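Local coordinates for transcriptional regulator, AsnC family (Agrobacterium tumefaciens str. C58, PDB 3I4P), which probably regulates transcription as an Lrp/AsnC-family regulator, binding specific DNA sequences through its winged helix-turn-helix domain and also binding calcium, at the interface of chains A and B. Numbering follows the deposited sequence. Chains: chain A/B, Transcriptional regulator, AsnC family.

The interface of chains A and B. Residues chain A 9, 13, 46, 147, 149; chain B 52, 54, 59.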
ATOM      1  N   LEU A   9      15.784   5.354 -41.301  1.00 32.79           N
ATOM      2  CA  LEU A   9      15.769   5.543 -39.843  1.00 32.82           C
ATOM      3  C   LEU A   9      15.984   4.260 -39.053  1.00 33.22           C
ATOM      4  O   LEU A   9      16.621   4.269 -37.982  1.00 33.29           O
ATOM      5  CB  LEU A   9      14.465   6.210 -39.388  1.00 31.85           C
ATOM      6  CG  LEU A   9      14.248   7.647 -39.874  1.00 30.81           C
ATOM      7  CD1 LEU A   9      12.848   8.151 -39.485  1.00 31.10           C
ATOM      8  CD2 LEU A   9      15.370   8.581 -39.408  1.00 27.00           C
ATOM      9  N   GLN A  13      19.135   4.380 -36.416  1.00 32.90           N
ATOM     10  CA  GLN A  13      18.943   4.143 -34.981  1.00 32.97           C
ATOM     11  C   GLN A  13      19.798   2.999 -34.441  1.00 33.07           C
ATOM     12  O   GLN A  13      20.030   2.917 -33.229  1.00 32.64           O
ATOM     13  CB  GLN A  13      17.480   3.795 -34.687  1.00 32.60           C
ATOM     14  CG  GLN A  13      16.519   4.922 -34.810  1.00 31.86           C
ATOM     15  CD  GLN A  13      15.203   4.603 -34.098  1.00 34.03           C
ATOM     16  OE1 GLN A  13      14.768   5.360 -33.218  1.00 34.52           O
ATOM     17  NE2 GLN A  13      14.603   3.452 -34.421  1.00 30.12           N
ATOM     18  N   VAL A  46      13.594  15.250 -37.137  1.00 11.17           N
ATOM     19  CA  VAL A  46      13.211  13.836 -36.948  1.00 10.76           C
ATOM     20  C   VAL A  46      14.402  13.068 -36.372  1.00 10.69           C
ATOM     21  O   VAL A  46      14.283  12.424 -35.342  1.00 10.89           O
ATOM     22  CB  VAL A  46      12.726  13.187 -38.260  1.00 10.96           C
ATOM     23  CG1 VAL A  46      12.424  11.720 -38.041  1.00 11.03           C
ATOM     24  CG2 VAL A  46      11.497  13.924 -38.815  1.00  9.08           C
ATOM     25  N   LEU A 147      13.563   3.728 -31.092  1.00 27.14           N
ATOM     26  CA  LEU A 147      12.125   3.839 -30.981  1.00 26.70           C
ATOM     27  C   LEU A 147      11.427   2.825 -31.915  1.00 26.78           C
ATOM     28  O   LEU A 147      11.959   2.454 -32.948  1.00 26.06           O
ATOM     29  CB  LEU A 147      11.682   5.281 -31.293  1.00 26.26           C
ATOM     30  CG  LEU A 147      12.282   6.372 -30.362  1.00 27.64           C
ATOM     31  CD1 LEU A 147      11.868   7.767 -30.819  1.00 24.85           C
ATOM     32  CD2 LEU A 147      11.914   6.122 -28.856  1.00 23.54           C
ATOM     33  N   LEU A 149       9.100   1.967 -34.881  1.00 28.45           N
ATOM     34  CA  LEU A 149       8.879   2.784 -36.057  1.00 28.27           C
ATOM     35  C   LEU A 149       7.575   2.388 -36.771  1.00 28.72           C
ATOM     36  O   LEU A 149       7.207   3.001 -37.787  1.00 27.82           O
ATOM     37  CB  LEU A 149      10.110   2.749 -36.984  1.00 28.38           C
ATOM     38  CG  LEU A 149      11.424   3.262 -36.365  1.00 28.28           C
ATOM     39  CD1 LEU A 149      12.592   3.074 -37.319  1.00 27.20           C
ATOM     40  CD2 LEU A 149      11.300   4.711 -35.969  1.00 27.43           C
TER
ATOM     41  N   ALA B  52      21.894   7.202 -34.407  1.00 25.27           N
ATOM     42  CA  ALA B  52      20.996   8.341 -34.524  1.00 25.54           C
ATOM     43  C   ALA B  52      19.927   8.206 -33.435  1.00 26.34           C
ATOM     44  O   ALA B  52      19.392   7.096 -33.144  1.00 26.87           O
ATOM     45  CB  ALA B  52      20.354   8.406 -35.926  1.00 23.74           C
ATOM     46  N   LEU B  54      16.244   9.681 -32.415  1.00 27.88           N
ATOM     47  CA  LEU B  54      15.136  10.339 -33.074  1.00 27.52           C
ATOM     48  C   LEU B  54      14.249  11.029 -32.074  1.00 28.17           C
ATOM     49  O   LEU B  54      14.279  10.717 -30.884  1.00 27.83           O
ATOM     50  CB  LEU B  54      14.328   9.311 -33.864  1.00 27.60           C
ATOM     51  CG  LEU B  54      15.128   8.396 -34.778  1.00 26.46           C
ATOM     52  CD1 LEU B  54      14.144   7.474 -35.463  1.00 26.39           C
ATOM     53  CD2 LEU B  54      15.973   9.203 -35.754  1.00 21.27           C
ATOM     54  N   VAL B  59       8.266  10.744 -34.571  1.00 27.75           N
ATOM     55  CA  VAL B  59       8.010   9.376 -35.084  1.00 27.04           C
ATOM     56  C   VAL B  59       6.753   8.769 -34.445  1.00 27.05           C
ATOM     57  O   VAL B  59       6.512   7.571 -34.536  1.00 27.91           O
ATOM     58  CB  VAL B  59       9.258   8.451 -34.956  1.00 27.16           C
ATOM     59  CG1 VAL B  59      10.376   8.987 -35.816  1.00 25.44           C
ATOM     60  CG2 VAL B  59       9.672   8.241 -33.464  1.00 24.71           C
TER
HETATM   61  O   HOH W   1      18.938   4.982 -31.561  1.00 22.43           O
HETATM   62  O   HOH W   2      16.046   6.840 -31.459  1.00 25.05           O
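In the A/B pair, probably the dimer unit of this Lrp/AsnC-family regulator, which is an octamer in the deposited assembly, the end of strand 47-54 of chain B, which follows the winged helix-turn-helix helices, and the loop after it pack against chain A. They meet its N-terminal helix 3-12, the loop after that helix, the turn at A:Val46 before strand 47-54 and the C-terminal tail, in one half of a two-fold symmetric interface. B:Leu54 carries much of the apolar contact, hiding 74 Å² against chain A. With CG anti to the carbonyl carbon (chi1 -50°) and chi2 at -180°, its methyls face different residues. CD1 lies against the amide carbon CD of A:Gln13 at 3.4 Å, the side chains crossing at about a right angle, and also meets CD2 of A:Leu149. CD2 reaches CD2 of A:Leu9 at 3.8 Å, and CB lies 3.4 Å from the backbone O of A:Val46.

The amide of A:Gln13 is fixed by the tail of its own chain. NE2 donates almost straight to the carbonyl O of A:Leu147 (3.2 Å, 177° at H), in the carbonyl plane and on a lone pair, while OE1 accepts from the backbone N of A:Leu147, which sits above the plane of the side-chain carbonyl. This paired grip sets the amide's rotation. A water 2.6 Å from OE1 of A:Gln13 accepts from the backbone N of B:Leu54, bridging the chains, and a second water links the backbone O atoms of A:Gln13 and B:Ala52.

Alongside, methyl CD1 of A:Leu147 meets methyl CG2 of B:Val59, which sits between the backbone N and the carbonyl carbon, at a tight 3.5 Å, the side chains crossing at about a right angle. The other branch, CG1, approaches CG1 of A:Val46 more loosely, at 4.1 Å.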